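Local coordinates for protein minor fimbrium subunit Mfa5 (Porphyromonas gingivalis ATCC 33277, PDB 6TO1) that is an accessory subunit of the minor fimbriae, surface pili that mediate biofilm formation and adhesion to host cells and to other oral bacteria, at residues G153-K158 with N392-F397; G298-P303 with P340-I345; I358-Y363 with L377-E382. All coordinates share one frame; numbering follows the deposited sequence. Where two conformers were deposited one is given.

Contact 1 (G153-K158 with N392-F397); sequences GQRFVK and NLAAAF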
loop_
_atom_site.group_PDB
_atom_site.type_symbol
_atom_site.label_atom_id
_atom_site.label_comp_id
_atom_site.label_asym_id
_atom_site.label_seq_id
_atom_site.Cartn_x
_atom_site.Cartn_y
_atom_site.Cartn_z
ATOM N N GLY A 153 19.444 -6.122 -25.293
ATOM C CA GLY A 153 18.740 -7.147 -24.552
ATOM C C GLY A 153 19.340 -7.356 -23.176
ATOM O O GLY A 153 18.626 -7.526 -22.192
ATOM N N GLN A 154 20.663 -7.329 -23.085
ATOM C CA GLN A 154 21.290 -7.437 -21.772
ATOM C C GLN A 154 20.939 -6.245 -20.903
ATOM O O GLN A 154 20.650 -6.399 -19.711
ATOM C CB GLN A 154 22.792 -7.565 -21.935
ATOM C CG GLN A 154 23.184 -8.868 -22.559
ATOM C CD GLN A 154 24.668 -8.944 -22.746
ATOM O OE1 GLN A 154 25.385 -9.430 -21.872
ATOM N NE2 GLN A 154 25.147 -8.458 -23.883
ATOM N N ARG A 155 20.947 -5.047 -21.480
ATOM C CA ARG A 155 20.578 -3.864 -20.723
ATOM C C ARG A 155 19.156 -3.967 -20.194
ATOM O O ARG A 155 18.893 -3.569 -19.054
ATOM C CB ARG A 155 20.762 -2.617 -21.580
ATOM C CG ARG A 155 20.491 -1.341 -20.789
ATOM C CD ARG A 155 20.432 -0.099 -21.684
ATOM N NE ARG A 155 19.734 1.001 -21.014
ATOM C CZ ARG A 155 20.339 2.030 -20.427
ATOM N NH1 ARG A 155 21.664 2.111 -20.419
ATOM N NH2 ARG A 155 19.618 2.978 -19.841
ATOM N N PHE A 156 18.228 -4.487 -21.011
ATOM C CA PHE A 156 16.846 -4.645 -20.571
ATOM C C PHE A 156 16.749 -5.636 -19.411
ATOM O O PHE A 156 16.028 -5.404 -18.433
ATOM C CB PHE A 156 15.957 -5.132 -21.734
ATOM C CG PHE A 156 15.908 -4.206 -22.918
ATOM C CD1 PHE A 156 16.160 -2.851 -22.780
ATOM C CD2 PHE A 156 15.588 -4.695 -24.171
ATOM C CE1 PHE A 156 16.101 -2.010 -23.877
ATOM C CE2 PHE A 156 15.528 -3.853 -25.276
ATOM C CZ PHE A 156 15.796 -2.515 -25.133
ATOM N N VAL A 157 17.437 -6.778 -19.529
ATOM C CA VAL A 157 17.421 -7.761 -18.446
ATOM C C VAL A 157 17.872 -7.115 -17.143
ATOM O O VAL A 157 17.215 -7.238 -16.105
ATOM C CB VAL A 157 18.297 -8.972 -18.806
ATOM C CG1 VAL A 157 18.569 -9.812 -17.584
ATOM C CG2 VAL A 157 17.614 -9.797 -19.919
ATOM N N LYS A 158 18.996 -6.415 -17.182
ATOM C CA LYS A 158 19.541 -5.822 -15.965
ATOM C C LYS A 158 18.665 -4.712 -15.414
ATOM O O LYS A 158 18.593 -4.537 -14.198
ATOM C CB LYS A 158 20.939 -5.294 -16.254
ATOM C CG LYS A 158 21.920 -6.391 -16.614
ATOM C CD LYS A 158 23.256 -5.797 -17.029
ATOM C CE LYS A 158 24.234 -6.858 -17.490
ATOM N NZ LYS A 158 25.421 -6.238 -18.155
ATOM N N ASN A 392 16.157 5.641 -27.837
ATOM C CA ASN A 392 14.984 4.858 -27.467
ATOM C C ASN A 392 15.392 3.659 -26.620
ATOM O O ASN A 392 14.728 3.337 -25.627
ATOM C CB ASN A 392 14.227 4.413 -28.718
ATOM C CG ASN A 392 13.524 5.557 -29.413
ATOM O OD1 ASN A 392 13.234 6.588 -28.811
ATOM N ND2 ASN A 392 13.242 5.376 -30.685
ATOM N N LEU A 393 16.484 2.993 -26.999
ATOM C CA LEU A 393 16.949 1.822 -26.260
ATOM C C LEU A 393 17.323 2.188 -24.831
ATOM O O LEU A 393 17.013 1.448 -23.888
ATOM C CB LEU A 393 18.144 1.196 -26.974
ATOM C CG LEU A 393 17.909 0.618 -28.363
ATOM C CD1 LEU A 393 19.186 0.233 -29.072
ATOM C CD2 LEU A 393 16.966 -0.605 -28.263
ATOM N N ALA A 394 17.979 3.333 -24.644
ATOM C CA ALA A 394 18.432 3.698 -23.308
ATOM C C ALA A 394 17.262 3.966 -22.374
ATOM O O ALA A 394 17.352 3.693 -21.171
ATOM C CB ALA A 394 19.348 4.922 -23.389
ATOM N N ALA A 395 16.162 4.492 -22.899
ATOM C CA ALA A 395 15.030 4.879 -22.079
ATOM C C ALA A 395 14.051 3.745 -21.796
ATOM O O ALA A 395 13.182 3.905 -20.936
ATOM C CB ALA A 395 14.274 6.029 -22.755
ATOM N N ALA A 396 14.176 2.602 -22.458
ATOM C CA ALA A 396 13.088 1.636 -22.442
ATOM C C ALA A 396 13.060 0.780 -21.177
ATOM O O ALA A 396 14.096 0.397 -20.630
ATOM C CB ALA A 396 13.198 0.711 -23.661
ATOM N N PHE A 397 11.837 0.436 -20.752
ATOM C CA PHE A 397 11.579 -0.561 -19.690
ATOM C C PHE A 397 12.133 -0.111 -18.339
ATOM O O PHE A 397 12.689 -0.911 -17.581
ATOM C CB PHE A 397 12.113 -1.952 -20.072
ATOM C CG PHE A 397 11.588 -2.421 -21.403
ATOM C CD1 PHE A 397 10.232 -2.629 -21.569
ATOM C CD2 PHE A 397 12.423 -2.572 -22.482
ATOM C CE1 PHE A 397 9.726 -2.992 -22.781
ATOM C CE2 PHE A 397 11.914 -2.941 -23.713
ATOM C CZ PHE A 397 10.572 -3.137 -23.857
#

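Contact 2 (G298-P303 with P340-I345); sequences GRRNLP and PCNAAI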
loop_
_atom_site.group_PDB
_atom_site.type_symbol
_atom_site.label_atom_id
_atom_site.label_comp_id
_atom_site.label_asym_id
_atom_site.label_seq_id
_atom_site.Cartn_x
_atom_site.Cartn_y
_atom_site.Cartn_z
ATOM N N GLY A 298 -1.806 -13.415 -47.334
ATOM C CA GLY A 298 -2.383 -14.041 -46.159
ATOM C C GLY A 298 -3.006 -13.015 -45.222
ATOM O O GLY A 298 -2.469 -11.922 -45.012
ATOM N N ARG A 299 -4.155 -13.378 -44.662
ATOM C CA ARG A 299 -4.822 -12.521 -43.690
ATOM C C ARG A 299 -4.044 -12.451 -42.379
ATOM O O ARG A 299 -3.162 -13.270 -42.102
ATOM C CB ARG A 299 -6.236 -13.041 -43.419
ATOM C CG ARG A 299 -7.179 -12.816 -44.589
ATOM C CD ARG A 299 -8.556 -13.390 -44.322
ATOM N NE ARG A 299 -9.552 -12.792 -45.201
ATOM C CZ ARG A 299 -10.137 -11.612 -44.990
ATOM N NH1 ARG A 299 -9.829 -10.883 -43.921
ATOM N NH2 ARG A 299 -11.027 -11.163 -45.863
ATOM N N ARG A 300 -4.395 -11.460 -41.552
ATOM C CA ARG A 300 -3.841 -11.379 -40.207
ATOM C C ARG A 300 -4.911 -11.588 -39.141
ATOM O O ARG A 300 -4.635 -11.380 -37.959
ATOM C CB ARG A 300 -3.104 -10.048 -39.974
ATOM C CG ARG A 300 -3.896 -8.809 -40.267
ATOM C CD ARG A 300 -3.076 -7.577 -39.855
ATOM N NE ARG A 300 -3.758 -6.330 -40.159
ATOM C CZ ARG A 300 -3.509 -5.568 -41.224
ATOM N NH1 ARG A 300 -2.583 -5.919 -42.106
ATOM N NH2 ARG A 300 -4.220 -4.461 -41.412
ATOM N N ASN A 301 -6.120 -12.019 -39.521
ATOM C CA ASN A 301 -7.189 -12.218 -38.549
ATOM C C ASN A 301 -7.803 -13.598 -38.652
ATOM O O ASN A 301 -9.001 -13.779 -38.421
ATOM C CB ASN A 301 -8.270 -11.158 -38.714
ATOM C CG ASN A 301 -9.002 -11.238 -40.070
ATOM O OD1 ASN A 301 -8.471 -11.703 -41.078
ATOM N ND2 ASN A 301 -10.223 -10.738 -40.089
ATOM N N LEU A 302 -6.999 -14.615 -38.953
ATOM C CA LEU A 302 -7.510 -15.970 -38.915
ATOM C C LEU A 302 -7.730 -16.410 -37.475
ATOM O O LEU A 302 -7.005 -15.986 -36.566
ATOM C CB LEU A 302 -6.553 -16.942 -39.576
ATOM C CG LEU A 302 -6.130 -16.706 -41.019
ATOM C CD1 LEU A 302 -5.163 -17.808 -41.423
ATOM C CD2 LEU A 302 -7.355 -16.724 -41.886
ATOM N N PRO A 303 -8.679 -17.306 -37.241
ATOM C CA PRO A 303 -8.771 -17.929 -35.919
ATOM C C PRO A 303 -7.556 -18.790 -35.605
ATOM O O PRO A 303 -6.890 -19.331 -36.489
ATOM C CB PRO A 303 -10.053 -18.775 -36.001
ATOM C CG PRO A 303 -10.283 -19.001 -37.449
ATOM C CD PRO A 303 -9.683 -17.829 -38.194
ATOM N N PRO A 340 4.097 -13.834 -44.108
ATOM C CA PRO A 340 4.506 -14.057 -42.708
ATOM C C PRO A 340 4.394 -12.860 -41.792
ATOM O O PRO A 340 4.116 -13.056 -40.596
ATOM C CB PRO A 340 5.960 -14.550 -42.853
ATOM C CG PRO A 340 5.893 -15.392 -44.080
ATOM C CD PRO A 340 4.978 -14.588 -45.038
ATOM N N CYS A 341 4.568 -11.625 -42.279
ATOM C CA CYS A 341 4.385 -10.490 -41.396
ATOM C C CYS A 341 2.959 -10.456 -40.842
ATOM O O CYS A 341 2.749 -10.165 -39.661
ATOM C CB CYS A 341 4.680 -9.174 -42.111
ATOM S SG CYS A 341 6.391 -8.757 -42.444
ATOM N N ASN A 342 1.968 -10.732 -41.693
ATOM C CA ASN A 342 0.581 -10.789 -41.242
ATOM C C ASN A 342 0.341 -11.994 -40.338
ATOM O O ASN A 342 -0.411 -11.899 -39.381
ATOM C CB ASN A 342 -0.368 -10.846 -42.452
ATOM C CG ASN A 342 -1.060 -9.502 -42.725
ATOM O OD1 ASN A 342 -0.712 -8.475 -42.137
ATOM N ND2 ASN A 342 -2.022 -9.524 -43.614
ATOM N N ALA A 343 0.973 -13.141 -40.612
ATOM C CA ALA A 343 0.816 -14.275 -39.702
ATOM C C ALA A 343 1.338 -13.947 -38.300
ATOM O O ALA A 343 0.774 -14.400 -37.297
ATOM C CB ALA A 343 1.529 -15.505 -40.247
ATOM N N ALA A 344 2.421 -13.185 -38.218
ATOM C CA ALA A 344 2.953 -12.790 -36.916
ATOM C C ALA A 344 2.034 -11.810 -36.205
ATOM O O ALA A 344 1.867 -11.891 -34.984
ATOM C CB ALA A 344 4.341 -12.195 -37.090
ATOM N N ILE A 345 1.464 -10.843 -36.931
ATOM C CA ILE A 345 0.452 -9.982 -36.323
ATOM C C ILE A 345 -0.703 -10.838 -35.792
ATOM O O ILE A 345 -1.223 -10.605 -34.694
ATOM C CB ILE A 345 -0.042 -8.919 -37.318
ATOM C CG1 ILE A 345 1.108 -8.016 -37.784
ATOM C CG2 ILE A 345 -1.181 -8.156 -36.673
ATOM C CD1 ILE A 345 0.800 -7.214 -39.028
#

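Contact 3 (I358-Y363 with L377-E382); sequences IHTIGY and LTATDE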
loop_
_atom_site.group_PDB
_atom_site.type_symbol
_atom_site.label_atom_id
_atom_site.label_comp_id
_atom_site.label_asym_id
_atom_site.label_seq_id
_atom_site.Cartn_x
_atom_site.Cartn_y
_atom_site.Cartn_z
ATOM N N ILE A 358 2.082 -6.417 -25.552
ATOM C CA ILE A 358 3.093 -6.702 -26.559
ATOM C C ILE A 358 3.857 -5.433 -26.872
ATOM O O ILE A 358 3.268 -4.452 -27.343
ATOM C CB ILE A 358 2.499 -7.271 -27.865
ATOM C CG1 ILE A 358 1.418 -8.277 -27.539
ATOM C CG2 ILE A 358 3.622 -7.824 -28.724
ATOM C CD1 ILE A 358 1.865 -9.452 -26.753
ATOM N N HIS A 359 5.178 -5.495 -26.698
ATOM C CA HIS A 359 6.105 -4.451 -27.097
ATOM C C HIS A 359 6.932 -4.934 -28.280
ATOM O O HIS A 359 7.388 -6.084 -28.295
ATOM C CB HIS A 359 7.072 -4.104 -25.970
ATOM C CG HIS A 359 6.421 -3.938 -24.641
ATOM N ND1 HIS A 359 6.189 -2.696 -24.087
ATOM C CD2 HIS A 359 5.964 -4.845 -23.749
ATOM C CE1 HIS A 359 5.603 -2.853 -22.913
ATOM N NE2 HIS A 359 5.467 -4.147 -22.679
ATOM N N THR A 360 7.150 -4.069 -29.257
ATOM C CA THR A 360 8.006 -4.448 -30.370
ATOM C C THR A 360 9.068 -3.376 -30.548
ATOM O O THR A 360 8.821 -2.187 -30.364
ATOM C CB THR A 360 7.235 -4.638 -31.689
ATOM O OG1 THR A 360 6.529 -3.429 -31.988
ATOM C CG2 THR A 360 6.256 -5.775 -31.579
ATOM N N ILE A 361 10.250 -3.814 -30.952
ATOM C CA ILE A 361 11.402 -2.939 -31.114
ATOM C C ILE A 361 11.986 -3.250 -32.475
ATOM O O ILE A 361 12.348 -4.396 -32.743
ATOM C CB ILE A 361 12.443 -3.158 -30.002
ATOM C CG1 ILE A 361 11.788 -2.979 -28.638
ATOM C CG2 ILE A 361 13.607 -2.229 -30.194
ATOM C CD1 ILE A 361 12.717 -3.339 -27.492
ATOM N N GLY A 362 12.091 -2.240 -33.336
ATOM C CA GLY A 362 12.493 -2.454 -34.710
ATOM C C GLY A 362 13.956 -2.105 -34.906
ATOM O O GLY A 362 14.357 -0.955 -34.727
ATOM N N TYR A 363 14.748 -3.103 -35.281
ATOM C CA TYR A 363 16.195 -2.931 -35.402
ATOM C C TYR A 363 16.675 -2.583 -36.814
ATOM O O TYR A 363 17.882 -2.403 -37.013
ATOM C CB TYR A 363 16.894 -4.199 -34.882
ATOM C CG TYR A 363 16.873 -4.253 -33.370
ATOM C CD1 TYR A 363 17.988 -3.905 -32.621
ATOM C CD2 TYR A 363 15.706 -4.593 -32.685
ATOM C CE1 TYR A 363 17.958 -3.937 -31.255
ATOM C CE2 TYR A 363 15.664 -4.599 -31.321
ATOM C CZ TYR A 363 16.789 -4.286 -30.605
ATOM O OH TYR A 363 16.730 -4.289 -29.240
ATOM N N LEU A 377 1.749 -3.011 -35.756
ATOM C CA LEU A 377 0.485 -3.722 -35.610
ATOM C C LEU A 377 0.621 -4.943 -34.705
ATOM O O LEU A 377 -0.378 -5.421 -34.163
ATOM C CB LEU A 377 -0.032 -4.135 -36.991
ATOM C CG LEU A 377 -0.549 -3.001 -37.874
ATOM C CD1 LEU A 377 -1.200 -3.578 -39.154
ATOM C CD2 LEU A 377 -1.529 -2.113 -37.175
ATOM N N THR A 378 1.836 -5.508 -34.606
ATOM C CA THR A 378 2.118 -6.628 -33.736
ATOM C C THR A 378 2.074 -6.193 -32.273
ATOM O O THR A 378 1.577 -6.932 -31.411
ATOM C CB THR A 378 3.504 -7.206 -34.073
ATOM O OG1 THR A 378 3.577 -7.585 -35.449
ATOM C CG2 THR A 378 3.803 -8.408 -33.232
ATOM N N ALA A 379 2.519 -4.963 -31.995
ATOM C CA ALA A 379 2.503 -4.434 -30.643
ATOM C C ALA A 379 1.076 -4.138 -30.187
ATOM O O ALA A 379 0.132 -4.090 -30.982
ATOM C CB ALA A 379 3.322 -3.149 -30.562
ATOM N N THR A 380 0.934 -3.915 -28.880
ATOM C CA THR A 380 -0.375 -3.613 -28.309
ATOM C C THR A 380 -1.000 -2.398 -28.974
ATOM O O THR A 380 -2.209 -2.374 -29.232
ATOM C CB THR A 380 -0.237 -3.387 -26.808
ATOM O OG1 THR A 380 -0.101 -4.653 -26.154
ATOM C CG2 THR A 380 -1.470 -2.689 -26.216
ATOM N N ASP A 381 -0.192 -1.384 -29.244
ATOM C CA ASP A 381 -0.593 -0.222 -30.031
ATOM C C ASP A 381 0.687 0.378 -30.595
ATOM O O ASP A 381 1.796 -0.069 -30.282
ATOM C CB ASP A 381 -1.386 0.789 -29.193
ATOM C CG ASP A 381 -0.680 1.160 -27.909
ATOM O OD1 ASP A 381 0.536 1.426 -27.949
ATOM O OD2 ASP A 381 -1.344 1.216 -26.857
ATOM N N GLU A 382 0.535 1.418 -31.416
ATOM C CA GLU A 382 1.703 1.994 -32.069
ATOM C C GLU A 382 2.694 2.541 -31.051
ATOM O O GLU A 382 3.909 2.517 -31.288
ATOM C CB GLU A 382 1.291 3.105 -33.047
ATOM C CG GLU A 382 2.450 3.994 -33.448
ATOM C CD GLU A 382 2.223 4.698 -34.779
ATOM O OE1 GLU A 382 3.154 5.380 -35.254
ATOM O OE2 GLU A 382 1.121 4.548 -35.350
#

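Contact 1 (G153-K158 with N392-F397)
Phe156 and Phe397 meet edge-to-face: the CD2/CE2 edge of Phe397 is directed onto one face of the Phe156 ring, with the centroids 5.0 Å apart and the planes at 76°. CD2 of Phe397 sits above the rim and not the middle of that face, its closest neighbour being Phe156 CD1 at 3.8 Å. Two further apolar groups reach the far end of the same ring. Leu393 CD2 lies 3.8 Å from Phe156 CZ, and the methyl CB of Ala396 approaches Phe156 CE1 at 4.0 Å. In the plane of the ring, at its edge, the carbonyl Leu393 O stands 3.6 Å from Phe156 CE1, where the weakly positive rim of an aromatic ring suits an oxygen. CG of Phe156 stands anti to the carbonyl carbon, beside the backbone N (chi1 -60°), and the end of the side chain comes nearer to residues 392-397 than its base.

The polar half of the contact is exposed. Arg155 has CG anti to the backbone N (chi1 -176°) and an extended chain from CG to NE, and NH2 ends 2.7 Å from Ala394 O. This hydrogen bond is weak because it is strongly bent, while Ala394 CB lies over one face of the guanidinium, toward its rim. Ala394 O also accepts from Lys159 NZ, which bonds Ala396 O as well, so Arg155 and Lys159, whose like charges lie close, share Ala394 O, which may ease their repulsion.

Behind the rings, Ile361 of strand 357-362 touches both phenylalanines, and Phe397 makes a second edge-to-face pair with His359. Leu393 also packs on Ser148 and Ser152, while Ala396 rests on Phe386 of edge strand 385-387. Helix 143-160 is thereby joined to the short helix 390-395 and the turn after it, over one side of the central sheet of the von Willebrand factor A domain.

Contact 2 (G298-P303 with P340-I345)
The guanidinium of Arg300 meets the amide of Asn342 through its edge: Asn342 OD1 lies in the guanidinium plane, 3.2 Å from Arg300 NH1, while the two planes stand 80° apart. The N-H points almost straight at the oxygen and uses one of its lone pairs. At the other end of the amide, ND2 donates to Gly298 O over 2.8 Å with a nearly linear N-H (171°), and the acceptor lies in the amide plane. Bonds from both ends of the carboxamide fix its rotation, and they tell the oxygen from the nitrogen, since one end faces a donor and the other a carbonyl.

Nearer the backbone, the two residues pack closely. Arg300 has CG between its backbone N and carbonyl carbon (chi1 54°), and its chain then runs extended across Asn342. CB of Arg300 comes within 3.5 Å of Asn342 CG and 3.3 Å of Asn342 O. Farther out, Arg300 and Ile345 lie side by side, pointing the same way, with CD of the arginine 3.7 Å from Ile345 CG2.

Asn342 is in the first turn of helix 340-353, which follows strand 336-338; residues 298-303 leave strand 296-298, its parallel neighbour in a small mixed sheet. The buried asparagine thus ties the end of one strand to the start of the helix after the other. Leu302 N adds a similar link by bonding Asn346 OD1, one turn farther along the helix.

The charge of Arg300 has its stronger partner elsewhere, in a salt bridge from NH2 to Asp261 OD1. Ile263 of helix 262-272 touches both Arg300 and Asn342, and Leu377 of helix 369-378 packs against both Arg300 and Ile345.

Contact 3 (I358-Y363 with L377-E382)
Ile358 and Thr380 are joined by a pair of hydrogen bonds. Thr380 N donates to Ile358 O over 2.8 Å, and Ile358 N donates back to the hydroxyl Thr380 OG1 over 2.9 Å with an almost perfectly straight N-H (178°), so both backbone polar groups of Ile358 are met by one residue, the N-H by a side-chain hydroxyl and the carbonyl by a backbone N-H. OG1 of Thr380 is anti to its own carbonyl carbon, beside the backbone N (chi1 -77°), which brings hydroxyl and N-H together on Ile358.

The tightly packed part lies next to this pair, on the helix side. Ile358 CG2 is 3.5 Å from Thr378 O, and Ala379, where the chain breaks out of the helix, brings CB to 3.5 Å from both Ile358 O and Thr360 OG1. Thr360 and Thr378 cross at about a right angle, methyl against methyl, CG2 to CG2 at 4.0 Å. Their hydroxyls look back to the helix: Thr360 OG1 is bonded to Leu375 O and Thr378 OG1 to Ser374 O, so neither is left unpaired in this buried layer. Ala348 and Ile345 of helix 340-353 pack on Thr378 as well.

Toward Thr380 the contact is looser and partly exposed, resting on the two hydrogen bonds with little side-chain packing; the side chains themselves come no closer than Ile358 CB to Thr380 OG1, 4.1 Å. Lys352 NZ binds Ala379 O beside it.

Strand 357-362, helix 369-378 and strand 385-387 form a beta-alpha-beta unit, and after the helix the chain passes the start of strand 357-362, the first strand of the unit. Such parallel crossovers build the Rossmann-like alpha/beta fold of von Willebrand factor A domains.

Contacts 1 and 3 lie on the six-stranded mixed sheet of the A-domain fold, contact 2 beside it on the small sheet and helix 340-353. Contact 3 is central: its centre lies 15 Å from those of contacts 1 and 2, whose own centres are 29 Å apart and nearest atoms about 17 Å apart. Strand 357-362 meets contact 1 through Ile361 and His359, and the end of helix 369-378 meets contact 2 through Leu377 and Thr378. Along the chain, contact 2 closes before contact 3 opens, and both are nested within the loop closed by contact 1. Contact 1 brings helix 143-160 against helix 390-395, more than 230 residues later, joining sequence-distant parts into one compact unit.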